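Local structure of acyl-coenzyme A oxidase 3 (Yarrowia lipolytica, 5YS9) at residues 131-136 and 228-233; 209-214 and 264-269; 357-362 and 583-588; 508-513 and 588-593. The protein oxidises acyl-CoA thioesters of various chain lengths to (2E)-enoyl-CoA with oxygen, releasing hydrogen peroxide, as an FAD-dependent enzyme of peroxisomal fatty acid beta-oxidation. All coordinates share one frame; numbering follows the deposited sequence.

Contact 1. Residues 131-136 and 228-233; sequences GAIRGS and IFVVQL
Ser-136, which meets Ile-228 across this contact, has its backbone N bonded to Ala-132 O at 2.8 Å, a bond that ties Ser-136 back to the turn before it. The hydroxyl OG then lies 3.8 Å from CD1 of Ile-228, with Ser-136 CB a little further off at 4.2 Å. This is a van der Waals approach of a polar atom to a methyl. Ile-228 makes it by stretching: CG1 sits beside its own backbone N, and an extended second torsion (chi2 -178°) carries CD1 out toward the helix. One turn back, the branch methyl CG2 of Ile-133 meets CG2 of Val-230 at 4.2 Å, the two side chains crossing obliquely. Ile-133 CG1 falls between the backbone N and the carbonyl carbon (chi1 55°), a setting that puts CG2 anti to the carbonyl carbon. Leu-277 touches Ile-133, Ser-136 and Ile-228, and Trp-145 of helix 139-147 touches both Ile-133 and Val-230, so both flank the contact. The contact thus lays the end region of helix 116-136, in the helical N-terminal part, against strand 222-232 of the middle domain, with the Ile-228 side chain about 10 Å from bound FAD. The direct touch is one of methyl groups and a serine tip, which implies that apolar burial and shape govern it, while directional backbone bonds of Ser-136, Ile-228 and Val-230 go to Lys-279, Leu-277 and Asn-275.

Contact 2. Residues 209-214 and 264-269; sequences THTACF and IQFTNV
A sulfur-aromatic contact between Cys-213 and Phe-266 joins two strands that are not hydrogen-bonded to each other, 210-219 and 262-272, across the buried interior of the middle domain. The sulfur SG is equally near two ring atoms of Phe-266, CZ and CE1, at 3.7 Å each. It stands 4.2 Å from the ring centroid and 33° off the ring normal, an oblique approach. Cys-213 reaches it with SG anti to the backbone N (chi1 -179°), extending the thiol inward; Cys-213 CA lies 9.9 Å from Phe-266 CA. This spacing lets one large ring bridge the interior, an arrangement consistent with the beta domain of the acyl-CoA dehydrogenase fold, where curled sheets enclose an apolar centre. Thr-211 CG2 comes to the ring edge, near its plane, 4.4 Å from Phe-266 CZ. On the side of the plane opposite to SG, the branch methyl CG2 of Ile-264 rests 3.9 Å above the Phe-266 ring, offset toward the rim. Ile-189 and Val-231 each touch both Cys-213 and Phe-266. At the start of the strand, Thr-209 OG1 bonds His-210 ND1 in the plane of the imidazole at 2.8 Å, while Phe-156 stacks on that ring.

Contact 3. Residues 357-362 and 583-588; sequences PLLAFT and INLANL
Ala-360 and Leu-585 form the tight end of this contact, their CA atoms only 5.3 Å apart. The alanine methyl CB touches two groups of one residue: the backbone O of Leu-585 at 3.5 Å and its branch methyl CD2 at 3.7 Å. That methyl lies equally close to Ala-360 CA, so it rests on the helix backbone itself, an approach that the small alanine permits. Leu-359 comes next to it with CG anti to the backbone N; chi1 170° and chi2 73° together bring CD2 to 4.2 Å from Leu-585 CD2, the two side chains crossing at about a right angle. The looser end is at Pro-357, where CD2 of Leu-588 stays 4.2 Å from the ring nitrogen N, an atom with no hydrogen to donate and placed where the helix is kinked. Toward the partly exposed flank, Asn-584 turns to Tyr-622 and Glu-625 of helix 609-628 instead. The local axes approach to 8.7 Å and run at 108° between their N-to-C directions, close to perpendicular. Such a steep crossing, in which a small residue admits a leucine, joins helix 349-385 to helix 579-596 and belongs to the all-helical C-terminal half of the acyl-CoA oxidase fold.

Contact 4. Residues 508-513 and 588-593; sequences KVLIEA and LFTLWS
Two helices of the C-terminal helical domain of acyl-CoA oxidases, 507-534 and 579-596, pack here through Leu-510, which lies against Thr-590 and Leu-591. The methyl CG2 of Thr-590 meets the base of the Leu-510 side chain, 3.7 Å from its CB. Further out, both branches of Leu-510 engage Leu-591: CD2 comes to 3.4 Å from Leu-591 CD2, a close methyl-methyl approach, while CD1 lies 3.8 Å from Leu-591 CG. The leucines cross at about a right angle, CD1 of Leu-510 facing the branch point of Leu-591 and CD2 meeting one of its methyls. In Thr-590 the methyl faces Leu-510 because CG2 is anti to the backbone N, while OG1 turns back along the helix to bond Ala-586 O. Tyr-567 of helix 547-573 touches both Leu-510 and Thr-590, and Val-619 and Tyr-622 of helix 609-628 touch Leu-591. With an alanine here in place of Leu-591, CD2 of Leu-510 would probably lose its partner, CD1 would be left with Thr-590 CG2, and a gap would probably open toward helix 609-628. Behind the interface, Phe-589 O accepts two bonds from one residue, from Ser-593 N at 2.9 Å and from Ser-593 OG at 2.8 Å. The hydroxyl, which also bonds Arg-559 NE, stands above the carbonyl plane, 42° out of it, with a C=O...OG angle of 137°.

The four contacts fall into two pairs on opposite sides of the chain's centre, their centres 43 to 51 Å apart. Contacts 1 and 2 (centres 11 Å apart) meet in the middle-domain sheet, where strands 210-219 and 222-232 are neighbours, and contact 1 also brings helix 116-136 of the N-terminal region onto that sheet. Their segments alternate along the chain, as do those of contacts 3 and 4, and the first pair closes before the second opens. Contacts 3 and 4, also 11 Å apart, share Leu-588 and use two regions of helix 579-596, which ties helix 349-385 to helix 507-534. One pair lies in and against the beta domain, the other within the C-terminal helices.

Contact 1. Residues 131-136 and 228-233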
loop_
_atom_site.group_PDB
_atom_site.type_symbol
_atom_site.label_atom_id
_atom_site.label_comp_id
_atom_site.label_asym_id
_atom_site.label_seq_id
_atom_site.Cartn_x
_atom_site.Cartn_y
_atom_site.Cartn_z
ATOM N N GLY A 131 30.898 -0.646 -7.894
ATOM C CA GLY A 131 30.445 -0.444 -9.260
ATOM C C GLY A 131 30.982 0.792 -9.901
ATOM O O GLY A 131 31.315 0.765 -11.067
ATOM N N ALA A 132 31.038 1.883 -9.149
ATOM C CA ALA A 132 31.535 3.165 -9.663
ATOM C C ALA A 132 33.032 3.146 -9.911
ATOM O O ALA A 132 33.452 3.565 -10.954
ATOM C CB ALA A 132 31.202 4.279 -8.706
ATOM N N ILE A 133 33.829 2.687 -8.953
ATOM C CA ILE A 133 35.296 2.656 -9.136
ATOM C C ILE A 133 35.748 1.655 -10.227
ATOM O O ILE A 133 36.717 1.907 -10.928
ATOM C CB ILE A 133 36.094 2.447 -7.807
ATOM C CG1 ILE A 133 35.661 1.188 -7.054
ATOM C CG2 ILE A 133 35.951 3.655 -6.877
ATOM C CD1 ILE A 133 36.716 0.659 -6.081
ATOM N N ARG A 134 35.028 0.538 -10.360
ATOM C CA ARG A 134 35.258 -0.463 -11.405
ATOM C C ARG A 134 34.710 0.015 -12.757
ATOM O O ARG A 134 35.396 -0.055 -13.746
ATOM C CB ARG A 134 34.644 -1.792 -11.002
ATOM C CG ARG A 134 35.095 -3.022 -11.804
ATOM C CD ARG A 134 34.901 -4.317 -10.997
ATOM N NE ARG A 134 33.580 -4.370 -10.316
ATOM C CZ ARG A 134 33.306 -4.934 -9.122
ATOM N NH1 ARG A 134 34.251 -5.533 -8.387
ATOM N NH2 ARG A 134 32.057 -4.896 -8.655
ATOM N N GLY A 135 33.487 0.516 -12.778
ATOM C CA GLY A 135 32.884 1.034 -13.983
ATOM C C GLY A 135 33.483 2.328 -14.521
ATOM O O GLY A 135 33.511 2.525 -15.738
ATOM N N SER A 136 33.946 3.222 -13.647
ATOM C CA SER A 136 34.377 4.575 -14.079
ATOM C C SER A 136 35.836 4.973 -13.806
ATOM O O SER A 136 36.278 6.049 -14.197
ATOM C CB SER A 136 33.418 5.645 -13.539
ATOM O OG SER A 136 32.121 5.465 -14.076
ATOM N N ILE A 228 32.221 11.791 -11.315
ATOM C CA ILE A 228 32.311 10.992 -10.121
ATOM C C ILE A 228 33.708 11.145 -9.546
ATOM O O ILE A 228 34.697 10.923 -10.268
ATOM C CB ILE A 228 32.038 9.485 -10.416
ATOM C CG1 ILE A 228 30.818 9.304 -11.309
ATOM C CG2 ILE A 228 31.810 8.742 -9.124
ATOM C CD1 ILE A 228 30.445 7.848 -11.606
ATOM N N PHE A 229 33.771 11.466 -8.240
ATOM C CA PHE A 229 35.044 11.708 -7.505
ATOM C C PHE A 229 35.049 10.891 -6.210
ATOM O O PHE A 229 34.018 10.821 -5.500
ATOM C CB PHE A 229 35.215 13.217 -7.158
ATOM C CG PHE A 229 35.061 14.131 -8.345
ATOM C CD1 PHE A 229 33.796 14.452 -8.835
ATOM C CD2 PHE A 229 36.181 14.657 -8.999
ATOM C CE1 PHE A 229 33.638 15.263 -9.950
ATOM C CE2 PHE A 229 36.032 15.493 -10.112
ATOM C CZ PHE A 229 34.758 15.788 -10.590
ATOM N N VAL A 230 36.196 10.296 -5.869
ATOM C CA VAL A 230 36.312 9.588 -4.593
ATOM C C VAL A 230 36.687 10.624 -3.553
ATOM O O VAL A 230 37.696 11.311 -3.698
ATOM C CB VAL A 230 37.359 8.438 -4.583
ATOM C CG1 VAL A 230 37.232 7.641 -3.295
ATOM C CG2 VAL A 230 37.156 7.505 -5.756
ATOM N N VAL A 231 35.883 10.723 -2.501
ATOM C CA VAL A 231 36.179 11.634 -1.406
ATOM C C VAL A 231 36.196 10.847 -0.146
ATOM O O VAL A 231 35.219 10.186 0.209
ATOM C CB VAL A 231 35.095 12.730 -1.240
ATOM C CG1 VAL A 231 35.491 13.696 -0.109
ATOM C CG2 VAL A 231 34.820 13.437 -2.563
ATOM N N GLN A 232 37.262 10.971 0.592
ATOM C CA GLN A 232 37.340 10.299 1.870
ATOM C C GLN A 232 36.486 11.057 2.886
ATOM O O GLN A 232 36.673 12.260 3.070
ATOM C CB GLN A 232 38.794 10.233 2.318
ATOM C CG GLN A 232 39.007 9.270 3.463
ATOM C CD GLN A 232 40.454 9.119 3.839
ATOM O OE1 GLN A 232 41.384 9.365 3.028
ATOM N NE2 GLN A 232 40.661 8.723 5.077
ATOM N N LEU A 233 35.555 10.344 3.525
ATOM C CA LEU A 233 34.621 10.921 4.489
ATOM C C LEU A 233 35.131 10.881 5.912
ATOM O O LEU A 233 34.912 11.813 6.678
ATOM C CB LEU A 233 33.322 10.154 4.483
ATOM C CG LEU A 233 32.454 10.238 3.255
ATOM C CD1 LEU A 233 31.170 9.443 3.473
ATOM C CD2 LEU A 233 32.153 11.665 2.930
#

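Contact 2. Residues 209-214 and 264-269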
loop_
_atom_site.group_PDB
_atom_site.type_symbol
_atom_site.label_atom_id
_atom_site.label_comp_id
_atom_site.label_asym_id
_atom_site.label_seq_id
_atom_site.Cartn_x
_atom_site.Cartn_y
_atom_site.Cartn_z
ATOM N N THR A 209 33.723 5.131 5.238
ATOM C CA THR A 209 34.963 5.897 5.281
ATOM C C THR A 209 35.187 6.728 4.020
ATOM O O THR A 209 35.875 7.767 4.076
ATOM C CB THR A 209 36.185 4.965 5.378
ATOM O OG1 THR A 209 36.221 4.094 4.249
ATOM C CG2 THR A 209 36.110 4.136 6.625
ATOM N N HIS A 210 34.664 6.235 2.882
ATOM C CA HIS A 210 34.751 6.943 1.591
ATOM C C HIS A 210 33.438 6.986 0.838
ATOM O O HIS A 210 32.541 6.244 1.139
ATOM C CB HIS A 210 35.766 6.297 0.670
ATOM C CG HIS A 210 37.167 6.291 1.196
ATOM N ND1 HIS A 210 37.547 5.547 2.297
ATOM C CD2 HIS A 210 38.296 6.851 0.710
ATOM C CE1 HIS A 210 38.841 5.698 2.494
ATOM N NE2 HIS A 210 39.315 6.493 1.554
ATOM N N THR A 211 33.345 7.883 -0.140
ATOM C CA THR A 211 32.186 7.990 -1.011
ATOM C C THR A 211 32.585 8.222 -2.452
ATOM O O THR A 211 33.670 8.683 -2.748
ATOM C CB THR A 211 31.243 9.102 -0.585
ATOM O OG1 THR A 211 30.014 8.971 -1.281
ATOM C CG2 THR A 211 31.796 10.450 -0.928
ATOM N N ALA A 212 31.674 7.852 -3.337
ATOM C CA ALA A 212 31.770 8.170 -4.744
ATOM C C ALA A 212 30.856 9.389 -4.896
ATOM O O ALA A 212 29.646 9.247 -4.902
ATOM C CB ALA A 212 31.280 7.007 -5.566
ATOM N N CYS A 213 31.444 10.583 -4.939
ATOM C CA CYS A 213 30.676 11.828 -4.937
ATOM C C CYS A 213 30.412 12.304 -6.373
ATOM O O CYS A 213 31.344 12.496 -7.162
ATOM C CB CYS A 213 31.425 12.899 -4.148
ATOM S SG CYS A 213 30.578 14.509 -4.047
ATOM N N PHE A 214 29.145 12.487 -6.692
ATOM C CA PHE A 214 28.717 13.032 -7.969
ATOM C C PHE A 214 28.695 14.570 -7.868
ATOM O O PHE A 214 27.968 15.115 -7.042
ATOM C CB PHE A 214 27.339 12.463 -8.376
ATOM C CG PHE A 214 27.397 11.028 -8.809
ATOM C CD1 PHE A 214 27.599 10.002 -7.876
ATOM C CD2 PHE A 214 27.254 10.671 -10.154
ATOM C CE1 PHE A 214 27.683 8.667 -8.274
ATOM C CE2 PHE A 214 27.330 9.319 -10.561
ATOM C CZ PHE A 214 27.550 8.323 -9.618
ATOM N N ILE A 264 25.094 14.338 3.639
ATOM C CA ILE A 264 26.461 14.840 3.629
ATOM C C ILE A 264 26.528 16.262 3.041
ATOM O O ILE A 264 25.934 16.552 2.011
ATOM C CB ILE A 264 27.420 13.949 2.796
ATOM C CG1 ILE A 264 27.108 12.441 2.977
ATOM C CG2 ILE A 264 28.880 14.261 3.160
ATOM C CD1 ILE A 264 27.919 11.542 2.050
ATOM N N GLN A 265 27.295 17.122 3.698
ATOM C CA GLN A 265 27.738 18.378 3.153
ATOM C C GLN A 265 29.262 18.397 3.070
ATOM O O GLN A 265 29.939 17.932 4.000
ATOM C CB GLN A 265 27.287 19.495 4.042
ATOM C CG GLN A 265 25.781 19.479 4.311
ATOM C CD GLN A 265 25.358 20.652 5.095
ATOM O OE1 GLN A 265 26.147 21.192 5.812
ATOM N NE2 GLN A 265 24.134 21.085 4.932
ATOM N N PHE A 266 29.766 18.938 1.943
ATOM C CA PHE A 266 31.189 19.202 1.691
ATOM C C PHE A 266 31.424 20.696 1.658
ATOM O O PHE A 266 30.751 21.405 0.937
ATOM C CB PHE A 266 31.587 18.677 0.319
ATOM C CG PHE A 266 31.225 17.256 0.087
ATOM C CD1 PHE A 266 29.953 16.918 -0.415
ATOM C CD2 PHE A 266 32.142 16.255 0.305
ATOM C CE1 PHE A 266 29.605 15.597 -0.628
ATOM C CE2 PHE A 266 31.799 14.920 0.076
ATOM C CZ PHE A 266 30.527 14.596 -0.364
ATOM N N THR A 267 32.390 21.167 2.400
ATOM C CA THR A 267 32.741 22.582 2.400
ATOM C C THR A 267 34.226 22.679 2.090
ATOM O O THR A 267 35.083 22.272 2.901
ATOM C CB THR A 267 32.416 23.236 3.752
ATOM O OG1 THR A 267 31.062 22.909 4.127
ATOM C CG2 THR A 267 32.596 24.767 3.671
ATOM N N ASN A 268 34.514 23.105 0.867
ATOM C CA ASN A 268 35.879 23.343 0.432
ATOM C C ASN A 268 36.824 22.194 0.691
ATOM O O ASN A 268 37.964 22.381 1.084
ATOM C CB ASN A 268 36.370 24.664 1.016
ATOM C CG ASN A 268 35.448 25.812 0.609
ATOM O OD1 ASN A 268 35.151 25.990 -0.590
ATOM N ND2 ASN A 268 34.927 26.548 1.598
ATOM N N VAL A 269 36.334 20.997 0.415
ATOM C CA VAL A 269 37.095 19.783 0.658
ATOM C C VAL A 269 38.076 19.586 -0.507
ATOM O O VAL A 269 37.693 19.578 -1.680
ATOM C CB VAL A 269 36.145 18.590 0.796
ATOM C CG1 VAL A 269 36.883 17.277 0.843
ATOM C CG2 VAL A 269 35.304 18.782 2.035
#

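Contact 3. Residues 357-362 and 583-588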
loop_
_atom_site.group_PDB
_atom_site.type_symbol
_atom_site.label_atom_id
_atom_site.label_comp_id
_atom_site.label_asym_id
_atom_site.label_seq_id
_atom_site.Cartn_x
_atom_site.Cartn_y
_atom_site.Cartn_z
ATOM N N PRO A 357 -4.782 -14.838 -10.096
ATOM C CA PRO A 357 -4.155 -14.023 -11.141
ATOM C C PRO A 357 -2.797 -13.483 -10.713
ATOM O O PRO A 357 -1.871 -13.393 -11.534
ATOM C CB PRO A 357 -5.151 -12.890 -11.353
ATOM C CG PRO A 357 -6.459 -13.468 -10.968
ATOM C CD PRO A 357 -6.146 -14.363 -9.799
ATOM N N LEU A 358 -2.675 -13.204 -9.415
ATOM C CA LEU A 358 -1.468 -12.652 -8.864
ATOM C C LEU A 358 -0.420 -13.742 -8.753
ATOM O O LEU A 358 0.758 -13.473 -8.921
ATOM C CB LEU A 358 -1.752 -11.976 -7.518
ATOM C CG LEU A 358 -2.847 -10.867 -7.557
ATOM C CD1 LEU A 358 -3.136 -10.224 -6.215
ATOM C CD2 LEU A 358 -2.433 -9.788 -8.517
ATOM N N LEU A 359 -0.853 -14.967 -8.466
ATOM C CA LEU A 359 0.006 -16.144 -8.565
ATOM C C LEU A 359 0.477 -16.270 -10.005
ATOM O O LEU A 359 1.618 -16.544 -10.239
ATOM C CB LEU A 359 -0.725 -17.430 -8.116
ATOM C CG LEU A 359 0.016 -18.743 -8.420
ATOM C CD1 LEU A 359 1.199 -18.906 -7.483
ATOM C CD2 LEU A 359 -0.866 -20.009 -8.419
ATOM N N ALA A 360 -0.415 -16.079 -10.953
ATOM C CA ALA A 360 -0.035 -16.091 -12.345
ATOM C C ALA A 360 0.913 -14.943 -12.656
ATOM O O ALA A 360 1.889 -15.117 -13.347
ATOM C CB ALA A 360 -1.268 -16.031 -13.214
ATOM N N PHE A 361 0.629 -13.780 -12.098
ATOM C CA PHE A 361 1.438 -12.602 -12.306
ATOM C C PHE A 361 2.849 -12.802 -11.792
ATOM O O PHE A 361 3.791 -12.361 -12.407
ATOM C CB PHE A 361 0.801 -11.423 -11.585
ATOM C CG PHE A 361 0.969 -10.117 -12.282
ATOM C CD1 PHE A 361 2.182 -9.742 -12.793
ATOM C CD2 PHE A 361 -0.091 -9.258 -12.405
ATOM C CE1 PHE A 361 2.334 -8.542 -13.421
ATOM C CE2 PHE A 361 0.051 -8.051 -13.025
ATOM C CZ PHE A 361 1.261 -7.696 -13.541
ATOM N N THR A 362 2.995 -13.435 -10.642
ATOM C CA THR A 362 4.323 -13.656 -10.096
ATOM C C THR A 362 5.186 -14.571 -10.951
ATOM O O THR A 362 6.339 -14.293 -11.146
ATOM C CB THR A 362 4.357 -13.932 -8.567
ATOM O OG1 THR A 362 5.203 -15.040 -8.273
ATOM C CG2 THR A 362 2.991 -14.152 -8.011
ATOM N N ILE A 583 0.283 -23.180 -19.158
ATOM C CA ILE A 583 -0.591 -22.488 -20.116
ATOM C C ILE A 583 -1.843 -22.015 -19.401
ATOM O O ILE A 583 -2.324 -20.905 -19.666
ATOM C CB ILE A 583 -0.938 -23.360 -21.371
ATOM C CG1 ILE A 583 0.243 -23.337 -22.344
ATOM C CG2 ILE A 583 -2.129 -22.819 -22.156
ATOM C CD1 ILE A 583 0.307 -24.587 -23.199
ATOM N N ASN A 584 -2.364 -22.878 -18.524
ATOM C CA ASN A 584 -3.492 -22.565 -17.664
ATOM C C ASN A 584 -3.191 -21.312 -16.849
ATOM O O ASN A 584 -4.006 -20.431 -16.786
ATOM C CB ASN A 584 -3.799 -23.745 -16.699
ATOM C CG ASN A 584 -4.699 -24.830 -17.299
ATOM O OD1 ASN A 584 -4.790 -25.894 -16.710
ATOM N ND2 ASN A 584 -5.379 -24.568 -18.419
ATOM N N LEU A 585 -2.027 -21.258 -16.212
ATOM C CA LEU A 585 -1.578 -20.042 -15.521
ATOM C C LEU A 585 -1.528 -18.859 -16.463
ATOM O O LEU A 585 -2.091 -17.805 -16.150
ATOM C CB LEU A 585 -0.169 -20.191 -14.917
ATOM C CG LEU A 585 -0.006 -20.486 -13.431
ATOM C CD1 LEU A 585 1.442 -20.199 -13.031
ATOM C CD2 LEU A 585 -0.967 -19.676 -12.561
ATOM N N ALA A 586 -0.832 -19.057 -17.598
ATOM C CA ALA A 586 -0.604 -17.990 -18.602
ATOM C C ALA A 586 -1.922 -17.428 -19.150
ATOM O O ALA A 586 -2.120 -16.211 -19.212
ATOM C CB ALA A 586 0.284 -18.490 -19.731
ATOM N N ASN A 587 -2.843 -18.319 -19.477
ATOM C CA ASN A 587 -4.178 -17.892 -19.954
ATOM C C ASN A 587 -4.927 -17.096 -18.946
ATOM O O ASN A 587 -5.569 -16.127 -19.321
ATOM C CB ASN A 587 -5.033 -19.078 -20.403
ATOM C CG ASN A 587 -4.606 -19.623 -21.755
ATOM O OD1 ASN A 587 -3.543 -19.279 -22.293
ATOM N ND2 ASN A 587 -5.449 -20.447 -22.320
ATOM N N LEU A 588 -4.823 -17.484 -17.668
ATOM C CA LEU A 588 -5.471 -16.734 -16.566
ATOM C C LEU A 588 -4.850 -15.357 -16.488
ATOM O O LEU A 588 -5.559 -14.357 -16.538
ATOM C CB LEU A 588 -5.355 -17.467 -15.228
ATOM C CG LEU A 588 -6.029 -16.831 -14.002
ATOM C CD1 LEU A 588 -7.506 -16.396 -14.228
ATOM C CD2 LEU A 588 -5.923 -17.789 -12.831
#

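Contact 4. Residues 508-513 and 588-593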
loop_
_atom_site.group_PDB
_atom_site.type_symbol
_atom_site.label_atom_id
_atom_site.label_comp_id
_atom_site.label_asym_id
_atom_site.label_seq_id
_atom_site.Cartn_x
_atom_site.Cartn_y
_atom_site.Cartn_z
ATOM N N LYS A 508 -2.079 -17.693 -29.311
ATOM C CA LYS A 508 -1.735 -16.856 -30.471
ATOM C C LYS A 508 -2.702 -15.710 -30.687
ATOM O O LYS A 508 -2.332 -14.659 -31.235
ATOM C CB LYS A 508 -1.532 -17.682 -31.744
ATOM C CG LYS A 508 -0.297 -18.577 -31.639
ATOM C CD LYS A 508 0.242 -18.961 -33.010
ATOM C CE LYS A 508 0.941 -20.317 -32.981
ATOM N NZ LYS A 508 -0.071 -21.407 -33.139
ATOM N N VAL A 509 -3.925 -15.896 -30.225
ATOM C CA VAL A 509 -4.985 -14.920 -30.438
ATOM C C VAL A 509 -4.858 -13.805 -29.397
ATOM O O VAL A 509 -4.808 -12.603 -29.726
ATOM C CB VAL A 509 -6.351 -15.624 -30.366
ATOM C CG1 VAL A 509 -7.493 -14.624 -30.429
ATOM C CG2 VAL A 509 -6.449 -16.670 -31.491
ATOM N N LEU A 510 -4.782 -14.238 -28.142
ATOM C CA LEU A 510 -4.577 -13.356 -27.003
ATOM C C LEU A 510 -3.264 -12.546 -27.163
ATOM O O LEU A 510 -3.223 -11.354 -26.825
ATOM C CB LEU A 510 -4.577 -14.164 -25.700
ATOM C CG LEU A 510 -5.752 -15.103 -25.361
ATOM C CD1 LEU A 510 -5.448 -15.840 -24.064
ATOM C CD2 LEU A 510 -7.085 -14.375 -25.269
ATOM N N ILE A 511 -2.211 -13.154 -27.721
ATOM C CA ILE A 511 -1.011 -12.357 -28.045
ATOM C C ILE A 511 -1.328 -11.233 -29.059
ATOM O O ILE A 511 -0.978 -10.049 -28.854
ATOM C CB ILE A 511 0.141 -13.238 -28.518
ATOM C CG1 ILE A 511 0.724 -13.995 -27.304
ATOM C CG2 ILE A 511 1.236 -12.396 -29.183
ATOM C CD1 ILE A 511 1.645 -15.151 -27.651
ATOM N N GLU A 512 -2.036 -11.607 -30.115
ATOM C CA GLU A 512 -2.373 -10.667 -31.169
ATOM C C GLU A 512 -3.207 -9.517 -30.586
ATOM O O GLU A 512 -3.005 -8.350 -30.920
ATOM C CB GLU A 512 -3.107 -11.389 -32.301
ATOM C CG GLU A 512 -3.238 -10.594 -33.595
ATOM C CD GLU A 512 -4.390 -11.106 -34.437
ATOM O OE1 GLU A 512 -5.464 -10.480 -34.488
ATOM O OE2 GLU A 512 -4.247 -12.186 -35.022
ATOM N N ALA A 513 -4.110 -9.860 -29.687
ATOM C CA ALA A 513 -4.973 -8.861 -29.068
ATOM C C ALA A 513 -4.196 -7.812 -28.218
ATOM O O ALA A 513 -4.567 -6.655 -28.201
ATOM C CB ALA A 513 -6.045 -9.558 -28.234
ATOM N N LEU A 588 -4.823 -17.484 -17.668
ATOM C CA LEU A 588 -5.471 -16.734 -16.566
ATOM C C LEU A 588 -4.850 -15.357 -16.488
ATOM O O LEU A 588 -5.559 -14.357 -16.538
ATOM C CB LEU A 588 -5.355 -17.467 -15.228
ATOM C CG LEU A 588 -6.029 -16.831 -14.002
ATOM C CD1 LEU A 588 -7.506 -16.396 -14.228
ATOM C CD2 LEU A 588 -5.923 -17.789 -12.831
ATOM N N PHE A 589 -3.517 -15.294 -16.462
ATOM C CA PHE A 589 -2.857 -14.003 -16.478
ATOM C C PHE A 589 -3.423 -13.129 -17.602
ATOM O O PHE A 589 -3.906 -12.008 -17.365
ATOM C CB PHE A 589 -1.333 -14.151 -16.599
ATOM C CG PHE A 589 -0.619 -12.846 -16.692
ATOM C CD1 PHE A 589 -0.674 -11.934 -15.638
ATOM C CD2 PHE A 589 0.060 -12.480 -17.858
ATOM C CE1 PHE A 589 -0.046 -10.685 -15.744
ATOM C CE2 PHE A 589 0.705 -11.246 -17.953
ATOM C CZ PHE A 589 0.661 -10.357 -16.892
ATOM N N THR A 590 -3.406 -13.682 -18.803
ATOM C CA THR A 590 -3.597 -12.909 -19.983
ATOM C C THR A 590 -5.067 -12.479 -20.122
ATOM O O THR A 590 -5.362 -11.315 -20.475
ATOM C CB THR A 590 -3.078 -13.673 -21.224
ATOM O OG1 THR A 590 -1.659 -13.890 -21.126
ATOM C CG2 THR A 590 -3.367 -12.894 -22.490
ATOM N N LEU A 591 -5.982 -13.407 -19.835
ATOM C CA LEU A 591 -7.407 -13.109 -19.915
ATOM C C LEU A 591 -7.882 -12.203 -18.781
ATOM O O LEU A 591 -8.802 -11.398 -18.948
ATOM C CB LEU A 591 -8.175 -14.404 -19.926
ATOM C CG LEU A 591 -7.958 -15.185 -21.245
ATOM C CD1 LEU A 591 -8.213 -16.658 -21.073
ATOM C CD2 LEU A 591 -8.867 -14.624 -22.338
ATOM N N TRP A 592 -7.265 -12.362 -17.611
ATOM C CA TRP A 592 -7.554 -11.508 -16.483
ATOM C C TRP A 592 -7.136 -10.063 -16.857
ATOM O O TRP A 592 -7.931 -9.120 -16.705
ATOM C CB TRP A 592 -6.879 -12.052 -15.192
ATOM C CG TRP A 592 -6.895 -11.097 -14.073
ATOM C CD1 TRP A 592 -7.958 -10.769 -13.294
ATOM C CD2 TRP A 592 -5.802 -10.315 -13.623
ATOM N NE1 TRP A 592 -7.602 -9.841 -12.383
ATOM C CE2 TRP A 592 -6.281 -9.527 -12.548
ATOM C CE3 TRP A 592 -4.468 -10.177 -14.034
ATOM C CZ2 TRP A 592 -5.467 -8.604 -11.854
ATOM C CZ3 TRP A 592 -3.650 -9.240 -13.348
ATOM C CH2 TRP A 592 -4.163 -8.468 -12.264
ATOM N N SER A 593 -5.920 -9.931 -17.408
ATOM C CA SER A 593 -5.389 -8.644 -17.850
ATOM C C SER A 593 -6.276 -7.951 -18.867
ATOM O O SER A 593 -6.389 -6.725 -18.846
ATOM C CB SER A 593 -4.016 -8.822 -18.477
ATOM O OG SER A 593 -3.105 -9.367 -17.567
#